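Local coordinates for protein prolyl-tRNA synthetase (Naegleria fowleri, PDB 6UYH) that probably catalyses the ATP-dependent attachment of proline to its cognate tRNA, and is seen here with halofuginone and an ATP analogue bound, at residues V278-H283 with K287-P292; L373-T378 with L398-D403; A445-I450 with A473-V478. All coordinates share one frame; numbering follows the deposited sequence.

Contact 1 of 3, residues V278-H283 with K287-P292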
loop_
_atom_site.group_PDB
_atom_site.type_symbol
_atom_site.label_atom_id
_atom_site.label_comp_id
_atom_site.label_asym_id
_atom_site.label_seq_id
_atom_site.Cartn_x
_atom_site.Cartn_y
_atom_site.Cartn_z
ATOM N N VAL A 278 -6.090 11.434 15.676
ATOM C CA VAL A 278 -5.893 11.406 17.122
ATOM C C VAL A 278 -4.557 12.038 17.478
ATOM O O VAL A 278 -4.469 12.894 18.367
ATOM C CB VAL A 278 -5.988 9.962 17.647
ATOM C CG1 VAL A 278 -5.678 9.934 19.147
ATOM C CG2 VAL A 278 -7.388 9.411 17.403
ATOM N N MET A 279 -3.504 11.635 16.766
ATOM C CA MET A 279 -2.166 12.166 16.996
ATOM C C MET A 279 -2.162 13.689 16.947
ATOM O O MET A 279 -1.609 14.358 17.831
ATOM C CB MET A 279 -1.205 11.593 15.942
ATOM C CG MET A 279 0.252 12.038 16.113
ATOM S SD MET A 279 1.215 11.617 14.630
ATOM C CE MET A 279 0.601 12.805 13.431
ATOM N N ILE A 280 -2.803 14.254 15.923
ATOM C CA ILE A 280 -2.808 15.700 15.741
ATOM C C ILE A 280 -3.663 16.387 16.808
ATOM O O ILE A 280 -3.253 17.393 17.396
ATOM C CB ILE A 280 -3.289 16.045 14.324
ATOM C CG1 ILE A 280 -2.306 15.472 13.294
ATOM C CG2 ILE A 280 -3.484 17.555 14.185
ATOM C CD1 ILE A 280 -2.800 15.591 11.856
ATOM N N MET A 281 -4.871 15.867 17.065
ATOM C CA MET A 281 -5.730 16.496 18.061
ATOM C C MET A 281 -5.120 16.444 19.454
ATOM O O MET A 281 -5.338 17.363 20.258
ATOM C CB MET A 281 -7.117 15.840 18.084
ATOM C CG MET A 281 -7.961 16.171 16.861
ATOM S SD MET A 281 -9.568 15.323 16.945
ATOM C CE MET A 281 -10.322 15.960 15.446
ATOM N N VAL A 282 -4.377 15.377 19.770
ATOM C CA VAL A 282 -3.769 15.269 21.094
ATOM C C VAL A 282 -2.577 16.219 21.216
ATOM O O VAL A 282 -2.476 16.986 22.182
ATOM C CB VAL A 282 -3.371 13.808 21.393
ATOM C CG1 VAL A 282 -2.543 13.735 22.674
ATOM C CG2 VAL A 282 -4.616 12.922 21.523
ATOM N N HIS A 283 -1.673 16.211 20.230
ATOM C CA HIS A 283 -0.370 16.861 20.389
ATOM C C HIS A 283 -0.241 18.235 19.740
ATOM O O HIS A 283 0.661 18.990 20.124
ATOM C CB HIS A 283 0.751 15.989 19.811
ATOM C CG HIS A 283 0.905 14.669 20.488
ATOM N ND1 HIS A 283 1.084 14.541 21.847
ATOM C CD2 HIS A 283 0.957 13.416 19.979
ATOM C CE1 HIS A 283 1.209 13.260 22.149
ATOM N NE2 HIS A 283 1.135 12.557 21.033
ATOM N N LYS A 287 1.140 26.775 17.686
ATOM C CA LYS A 287 2.145 27.022 16.661
ATOM C C LYS A 287 2.048 26.037 15.508
ATOM O O LYS A 287 2.742 26.216 14.504
ATOM C CB LYS A 287 3.553 26.971 17.265
ATOM C CG LYS A 287 3.842 28.060 18.294
ATOM C CD LYS A 287 5.207 27.843 18.932
ATOM C CE LYS A 287 5.500 28.876 20.012
ATOM N NZ LYS A 287 5.588 30.250 19.453
ATOM N N GLY A 288 1.203 25.013 15.621
ATOM C CA GLY A 288 0.998 24.077 14.535
ATOM C C GLY A 288 1.197 22.630 14.924
ATOM O O GLY A 288 0.867 22.220 16.040
ATOM N N MET A 289 1.742 21.844 14.000
ATOM C CA MET A 289 1.948 20.423 14.212
ATOM C C MET A 289 3.022 20.175 15.270
ATOM O O MET A 289 3.976 20.939 15.397
ATOM C CB MET A 289 2.350 19.771 12.886
ATOM C CG MET A 289 2.444 18.266 12.913
ATOM S SD MET A 289 0.840 17.466 13.035
ATOM C CE MET A 289 0.074 17.991 11.503
ATOM N N VAL A 290 2.870 19.076 16.016
ATOM C CA VAL A 290 3.903 18.597 16.941
ATOM C C VAL A 290 4.054 17.104 16.686
ATOM O O VAL A 290 3.195 16.311 17.093
ATOM C CB VAL A 290 3.567 18.873 18.415
ATOM C CG1 VAL A 290 4.712 18.396 19.317
ATOM C CG2 VAL A 290 3.318 20.366 18.655
ATOM N N LEU A 291 5.151 16.708 15.998
ATOM C CA LEU A 291 5.254 15.320 15.538
ATOM C C LEU A 291 5.995 14.453 16.549
ATOM O O LEU A 291 7.123 14.784 16.931
ATOM C CB LEU A 291 5.978 15.253 14.197
ATOM C CG LEU A 291 5.226 15.867 13.017
ATOM C CD1 LEU A 291 6.167 16.155 11.841
ATOM C CD2 LEU A 291 4.091 14.944 12.603
ATOM N N PRO A 292 5.420 13.333 16.981
ATOM C CA PRO A 292 6.192 12.352 17.742
ATOM C C PRO A 292 7.398 11.914 16.932
ATOM O O PRO A 292 7.264 11.627 15.732
ATOM C CB PRO A 292 5.201 11.188 17.940
ATOM C CG PRO A 292 3.845 11.761 17.647
ATOM C CD PRO A 292 4.086 12.833 16.621
#
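Met-279 lays its thioether across the ring of Pro-292, its SD 3.7 Å from Pro-292 CD and its CG nearly as close to the ring's CG. The side chain leaves the helix with CG anti to the backbone N (chi1 -178°) and turns only at the last bond, chi3 72°, which swings CE off the proline to meet Leu-291 CD2 at 4.2 Å. An unbranched, flexible methionine suits this place, because one chain can follow two differently shaped neighbours.

One residue further along the helix, Ile-280 meets a second methionine. Met-289 has two conformers; in the one described here it is bent at both chi2 and chi3, and these bends bring its SD to 3.7 Å from Ile-280 CG1 while its CE rests near Ile-280 CD1. Ile-280 also packs on Tyr-26 and Ile-30 of helix 22-32.

At the helix end the backbone of the extended loop segment 287-292 comes closest. Val-290 is directed at the last turn, and its CG2 lies 3.3 Å from His-283 O. The imidazole reaches past Val-290 to Pro-292, with CD2 4.1 Å from the proline CG, while its NE2 is hydrogen-bonded to Leu-199 O. Met-405 of helix 391-415 packs against His-283, Val-290 and Pro-292 together.

The join between 278-283 and 287-292 is therefore made by thioethers, branched aliphatics, a proline ring and the CD2 of an imidazole: it depends on fit and burial rather than on directed polar bonds, and the polar end of His-283 is satisfied by a third segment.

Contact 2 of 3, residues L373-T378 with L398-D403. With EDO (1,2-ethanediol), chain B; EDO (1,2-ethanediol), chain Q.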
loop_
_atom_site.group_PDB
_atom_site.type_symbol
_atom_site.label_atom_id
_atom_site.label_comp_id
_atom_site.label_asym_id
_atom_site.label_seq_id
_atom_site.Cartn_x
_atom_site.Cartn_y
_atom_site.Cartn_z
ATOM N N LEU A 373 19.993 23.698 21.118
ATOM C CA LEU A 373 18.907 22.782 20.803
ATOM C C LEU A 373 17.591 23.385 21.274
ATOM O O LEU A 373 17.544 24.058 22.308
ATOM C CB LEU A 373 19.124 21.406 21.458
ATOM C CG LEU A 373 19.953 20.358 20.706
ATOM C CD1 LEU A 373 21.337 20.880 20.378
ATOM C CD2 LEU A 373 20.063 19.074 21.505
ATOM N N CYS A 374 16.526 23.158 20.505
ATOM C CA CYS A 374 15.190 23.603 20.889
ATOM C C CYS A 374 14.208 22.485 20.584
ATOM O O CYS A 374 14.132 22.026 19.439
ATOM C CB CYS A 374 14.789 24.884 20.151
ATOM S SG CYS A 374 13.160 25.531 20.632
ATOM N N ARG A 375 13.468 22.044 21.599
ATOM C CA ARG A 375 12.524 20.942 21.449
ATOM C C ARG A 375 11.118 21.488 21.219
ATOM O O ARG A 375 10.665 22.385 21.939
ATOM C CB ARG A 375 12.563 20.006 22.659
ATOM C CG ARG A 375 12.397 20.671 24.016
ATOM C CD ARG A 375 12.647 19.659 25.125
ATOM N NE ARG A 375 11.544 18.710 25.254
ATOM C CZ ARG A 375 11.490 17.747 26.169
ATOM N NH1 ARG A 375 12.491 17.591 27.026
ATOM N NH2 ARG A 375 10.439 16.941 26.225
ATOM N N ARG A 376 10.439 20.935 20.208
ATOM C CA ARG A 376 9.171 21.470 19.714
ATOM C C ARG A 376 8.034 21.318 20.720
ATOM O O ARG A 376 7.144 22.172 20.779
ATOM C CB ARG A 376 8.815 20.763 18.403
ATOM C CG ARG A 376 7.469 21.133 17.792
ATOM C CD ARG A 376 7.434 22.565 17.267
ATOM N NE ARG A 376 6.128 22.839 16.680
ATOM C CZ ARG A 376 5.088 23.325 17.353
ATOM N NH1 ARG A 376 5.205 23.621 18.643
ATOM N NH2 ARG A 376 3.929 23.514 16.733
ATOM N N ASP A 377 8.037 20.247 21.511
ATOM C CA ASP A 377 6.881 19.964 22.355
ATOM C C ASP A 377 6.750 20.965 23.496
ATOM O O ASP A 377 5.639 21.415 23.799
ATOM C CB ASP A 377 6.955 18.532 22.882
ATOM C CG ASP A 377 8.144 18.301 23.775
ATOM O OD1 ASP A 377 9.185 18.969 23.570
ATOM O OD2 ASP A 377 8.025 17.458 24.691
ATOM N N THR A 378 7.864 21.337 24.141
ATOM C CA THR A 378 7.827 22.318 25.222
ATOM C C THR A 378 8.389 23.680 24.839
ATOM O O THR A 378 8.165 24.648 25.573
ATOM C CB THR A 378 8.602 21.812 26.449
ATOM O OG1 THR A 378 9.991 21.673 26.114
ATOM C CG2 THR A 378 8.060 20.468 26.921
ATOM N N LEU A 398 15.605 12.711 21.358
ATOM C CA LEU A 398 14.344 12.413 20.689
ATOM C C LEU A 398 13.483 11.467 21.508
ATOM O O LEU A 398 12.255 11.600 21.513
ATOM C CB LEU A 398 14.624 11.826 19.304
ATOM C CG LEU A 398 15.277 12.782 18.305
ATOM C CD1 LEU A 398 15.670 12.039 17.042
ATOM C CD2 LEU A 398 14.340 13.932 17.970
ATOM N N ASP A 399 14.100 10.514 22.207
ATOM C CA ASP A 399 13.331 9.629 23.079
ATOM C C ASP A 399 12.769 10.393 24.270
ATOM O O ASP A 399 11.646 10.117 24.724
ATOM C CB ASP A 399 14.201 8.463 23.540
ATOM C CG ASP A 399 14.543 7.517 22.404
ATOM O OD1 ASP A 399 13.720 7.385 21.477
ATOM O OD2 ASP A 399 15.631 6.906 22.437
ATOM N N LYS A 400 13.533 11.356 24.793
ATOM C CA LYS A 400 13.036 12.189 25.883
ATOM C C LYS A 400 11.813 12.988 25.444
ATOM O O LYS A 400 10.844 13.118 26.199
ATOM C CB LYS A 400 14.152 13.121 26.371
ATOM C CG LYS A 400 13.906 13.776 27.713
ATOM C CD LYS A 400 15.037 14.739 28.085
ATOM C CE LYS A 400 15.195 14.839 29.601
ATOM N NZ LYS A 400 15.206 16.247 30.110
ATOM N N ILE A 401 11.840 13.526 24.220
ATOM C CA ILE A 401 10.682 14.240 23.691
ATOM C C ILE A 401 9.490 13.299 23.575
ATOM O O ILE A 401 8.370 13.628 23.986
ATOM C CB ILE A 401 11.024 14.889 22.338
ATOM C CG1 ILE A 401 11.988 16.061 22.536
ATOM C CG2 ILE A 401 9.765 15.357 21.621
ATOM C CD1 ILE A 401 12.492 16.657 21.222
ATOM N N HIS A 402 9.715 12.103 23.023
ATOM C CA HIS A 402 8.631 11.131 22.922
ATOM C C HIS A 402 8.031 10.834 24.293
ATOM O O HIS A 402 6.805 10.851 24.469
ATOM C CB HIS A 402 9.120 9.832 22.282
ATOM C CG HIS A 402 8.123 8.723 22.404
ATOM N ND1 HIS A 402 7.226 8.423 21.402
ATOM C CD2 HIS A 402 7.830 7.895 23.436
ATOM C CE1 HIS A 402 6.443 7.434 21.800
ATOM N NE2 HIS A 402 6.783 7.101 23.032
ATOM N N ASP A 403 8.883 10.528 25.273
ATOM C CA ASP A 403 8.385 10.193 26.604
ATOM C C ASP A 403 7.583 11.340 27.207
ATOM O O ASP A 403 6.534 11.112 27.820
ATOM C CB ASP A 403 9.553 9.812 27.517
ATOM C CG ASP A 403 10.246 8.532 27.073
ATOM O OD1 ASP A 403 9.694 7.819 26.209
ATOM O OD2 ASP A 403 11.343 8.239 27.585
HETATM C C1 EDO B . 17.209 18.363 27.562
HETATM O O1 EDO B . 17.539 18.330 28.955
HETATM C C2 EDO B . 16.008 19.276 27.346
HETATM O O2 EDO B . 14.908 18.751 28.096
HETATM C C1 EDO Q . 13.473 8.115 18.039
HETATM O O1 EDO Q . 13.281 6.988 18.902
HETATM C C2 EDO Q . 14.960 8.448 18.002
HETATM O O2 EDO Q . 15.709 7.251 17.774
HETATM O O HOH W 1 12.043 16.165 29.517
#
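Chi1 of 52° in Arg-375 and of 64° in Asp-377 puts each CG between its own backbone N and carbonyl carbon, and a bend at chi3 (-73°) then turns the NE-NH2 edge of the Arg-375 guanidinium toward the carboxylate of Asp-377. The grip is side-on: NE of Arg-375 reaches OD1 of Asp-377 and NH2 reaches OD2, both at 2.9 Å, the second pair being a salt bridge. Both acceptors use their syn lone pairs and lie close to the guanidinium plane, so the two bonds keep guanidinium and carboxylate nearly coplanar and fix the rotation of the guanidinium.

Ile-401 of the helix packs against this pair. Its CD1 touches Arg-375 CB at 3.6 Å, its CG1 lies over one face of the guanidinium, and its CG2 approaches Asp-377 CG at 4.0 Å. A branched aliphatic chain suits the place, since it can touch the arginine with one arm and the aspartate with the other.

At the exposed margin, Arg-375 NH1 and Lys-400 NZ come within 4.3 Å. A water accepts from both, weakly from the lysine, and O2 of an ethanediol, probably from the crystallisation liquor, also accepts from both; these oxygens probably ease the like-charge approach. NH2 of Arg-375 has a further partner in Ser-404 OG, one turn along the helix.

Helix 391-415 thus packs against the end of strand 370-375, in the anticodon-binding domain's mixed sheet, where Arg-375 also touches Trp-382 of the neighbouring strand 381-385.

Contact 3 of 3, residues A445-I450 with A473-V478. With EDO (1,2-ethanediol), chain P.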
loop_
_atom_site.group_PDB
_atom_site.type_symbol
_atom_site.label_atom_id
_atom_site.label_comp_id
_atom_site.label_asym_id
_atom_site.label_seq_id
_atom_site.Cartn_x
_atom_site.Cartn_y
_atom_site.Cartn_z
ATOM N N ALA A 445 -30.778 -1.591 26.772
ATOM C CA ALA A 445 -31.775 -0.605 27.175
ATOM C C ALA A 445 -31.198 0.408 28.157
ATOM O O ALA A 445 -31.526 1.600 28.089
ATOM C CB ALA A 445 -32.990 -1.306 27.780
ATOM N N ALA A 446 -30.353 -0.043 29.092
ATOM C CA ALA A 446 -29.719 0.899 30.007
ATOM C C ALA A 446 -28.827 1.865 29.245
ATOM O O ALA A 446 -28.837 3.074 29.502
ATOM C CB ALA A 446 -28.911 0.157 31.072
ATOM N N GLU A 447 -28.067 1.354 28.279
ATOM C CA GLU A 447 -27.191 2.228 27.507
ATOM C C GLU A 447 -27.994 3.256 26.716
ATOM O O GLU A 447 -27.605 4.429 26.628
ATOM C CB GLU A 447 -26.312 1.393 26.576
ATOM C CG GLU A 447 -25.363 2.220 25.737
ATOM C CD GLU A 447 -24.315 1.378 25.034
ATOM O OE1 GLU A 447 -24.138 0.193 25.410
ATOM O OE2 GLU A 447 -23.672 1.916 24.107
ATOM N N GLU A 448 -29.111 2.834 26.126
ATOM C CA GLU A 448 -29.952 3.771 25.385
ATOM C C GLU A 448 -30.554 4.819 26.313
ATOM O O GLU A 448 -30.633 6.003 25.963
ATOM C CB GLU A 448 -31.047 3.007 24.640
ATOM C CG GLU A 448 -32.044 3.894 23.898
ATOM C CD GLU A 448 -31.404 4.736 22.802
ATOM O OE1 GLU A 448 -30.360 4.320 22.240
ATOM O OE2 GLU A 448 -31.954 5.821 22.505
ATOM N N TYR A 449 -30.986 4.401 27.503
ATOM C CA TYR A 449 -31.490 5.351 28.492
ATOM C C TYR A 449 -30.440 6.407 28.832
ATOM O O TYR A 449 -30.729 7.608 28.843
ATOM C CB TYR A 449 -31.927 4.598 29.744
ATOM C CG TYR A 449 -32.353 5.490 30.879
ATOM C CD1 TYR A 449 -33.652 5.982 30.942
ATOM C CD2 TYR A 449 -31.468 5.834 31.894
ATOM C CE1 TYR A 449 -34.060 6.790 31.984
ATOM C CE2 TYR A 449 -31.872 6.649 32.944
ATOM C CZ TYR A 449 -33.166 7.123 32.978
ATOM O OH TYR A 449 -33.588 7.936 34.009
ATOM N N ILE A 450 -29.210 5.973 29.112
ATOM C CA ILE A 450 -28.155 6.916 29.474
ATOM C C ILE A 450 -27.884 7.881 28.327
ATOM O O ILE A 450 -27.701 9.088 28.538
ATOM C CB ILE A 450 -26.884 6.152 29.888
ATOM C CG1 ILE A 450 -27.134 5.367 31.185
ATOM C CG2 ILE A 450 -25.695 7.103 30.024
ATOM C CD1 ILE A 450 -26.065 4.299 31.455
ATOM N N ALA A 473 -23.730 11.164 26.023
ATOM C CA ALA A 473 -22.708 10.230 26.465
ATOM C C ALA A 473 -23.009 8.862 25.878
ATOM O O ALA A 473 -24.159 8.417 25.871
ATOM C CB ALA A 473 -22.670 10.137 27.993
ATOM N N LYS A 474 -21.975 8.186 25.392
ATOM C CA LYS A 474 -22.164 6.810 24.963
ATOM C C LYS A 474 -21.149 5.924 25.664
ATOM O O LYS A 474 -20.209 6.401 26.303
ATOM C CB LYS A 474 -22.070 6.671 23.445
ATOM C CG LYS A 474 -20.715 6.918 22.876
ATOM C CD LYS A 474 -20.798 6.863 21.349
ATOM C CE LYS A 474 -19.987 5.723 20.758
ATOM N NZ LYS A 474 -20.408 5.465 19.350
ATOM N N SER A 475 -21.370 4.617 25.587
ATOM C CA SER A 475 -20.424 3.711 26.206
ATOM C C SER A 475 -19.143 3.719 25.389
ATOM O O SER A 475 -19.173 3.700 24.152
ATOM C CB SER A 475 -20.992 2.296 26.310
ATOM O OG SER A 475 -21.073 1.713 25.035
ATOM N N LEU A 476 -18.018 3.812 26.079
ATOM C CA LEU A 476 -16.720 3.794 25.422
ATOM C C LEU A 476 -16.110 2.400 25.511
ATOM O O LEU A 476 -15.852 1.760 24.488
ATOM C CB LEU A 476 -15.823 4.867 26.051
ATOM C CG LEU A 476 -16.488 6.255 26.063
ATOM C CD1 LEU A 476 -15.600 7.276 26.788
ATOM C CD2 LEU A 476 -16.856 6.723 24.644
ATOM N N CYS A 477 -15.964 1.878 26.725
ATOM C CA CYS A 477 -15.562 0.491 26.903
ATOM C C CYS A 477 -15.806 0.116 28.353
ATOM O O CYS A 477 -15.981 0.978 29.216
ATOM C CB CYS A 477 -14.094 0.276 26.551
ATOM S SG CYS A 477 -12.973 1.082 27.704
ATOM N N VAL A 478 -15.804 -1.186 28.611
ATOM C CA VAL A 478 -15.648 -1.712 29.963
ATOM C C VAL A 478 -14.163 -2.018 30.153
ATOM O O VAL A 478 -13.653 -2.978 29.534
ATOM C CB VAL A 478 -16.517 -2.956 30.184
ATOM C CG1 VAL A 478 -16.359 -3.464 31.612
ATOM C CG2 VAL A 478 -17.981 -2.641 29.871
HETATM C C1 EDO P . -24.890 6.848 17.911
HETATM O O1 EDO P . -24.824 7.804 16.849
HETATM C C2 EDO P . -23.566 6.103 17.970
HETATM O O2 EDO P . -22.507 7.064 18.002
#
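Ser-475 OG donates a hydrogen bond to Glu-447 OE2 over 2.8 Å, the hydrogen bond that joins segments 445-450 and 473-478. The hydroxyl does not come in the plane of the carboxylate: it meets OE2 from above, 57° out of that plane. OE1 of Glu-447 is also near, 3.4 Å from Ser-475 OG, but the angle is too poor for a bond, so the serine favours one oxygen.

The two side chains contribute unequal lengths. Glu-447 springs from the helix flank with CG anti to the backbone N (chi1 -180°) and stays extended beyond it, which carries the carboxylate across to the strand. Ser-475 already faces the helix and needs only its short CH2-OH arm; a small hydroxyl suits a spot where the glutamate supplies the length.

Beside this pair the contact is apolar and looser. Ile-450 points at the strand and shares a buried flank with Ala-473, yet neither side chain closes fully on the other segment. Phe-426 of helix 423-431 touches both Ile-450 and Ala-473, and Leu-430 touches Ala-473. Phe-509 of strand 505-512 packs on both Ile-450 and Ser-475.

A second shell holds the carboxylate in place. Thr-209 OG1 is hydrogen-bonded to Glu-447 OE1 and also to Ser-475 OG, while Asn-211 ND2 bonds to OE2. Each oxygen of this buried glutamate therefore has a polar partner, an environment that would probably favour its charged form. Ser-454 OG, in the same helix, bonds to Ile-450 O and Ala-473 N.

Further along the strand, Leu-476 and Cys-477 both face Leu-508, a classic beta bulge. Helix 444-457 thus packs on the bulged antiparallel pair of strands 474-479 and 505-512, within the region matching the prolyl-tRNA synthetase C-terminal family.

In the fold
The three contacts follow one another along the chain, neither nesting nor crossing. Contact 1 closes a very short loop, three residues long, between helix 274-283 and the segment that leads to strand 300-304. Contact 2 closes a loop of 19 residues that includes strand 381-385 and the start of helix 391-415, in and beside the anticodon-binding domain. These two touch: Arg-376 NH2 lies 2.9 Å from Met-289 O, so the loop after helix 274-283 meets the turn after strand 370-375. Contact 3 closes a 22-residue loop in the prolyl-tRNA synthetase C-terminal family region, between helix 444-457 and strand 474-479, its centre about 30 Å from that of contact 1 and about 39 Å from that of contact 2.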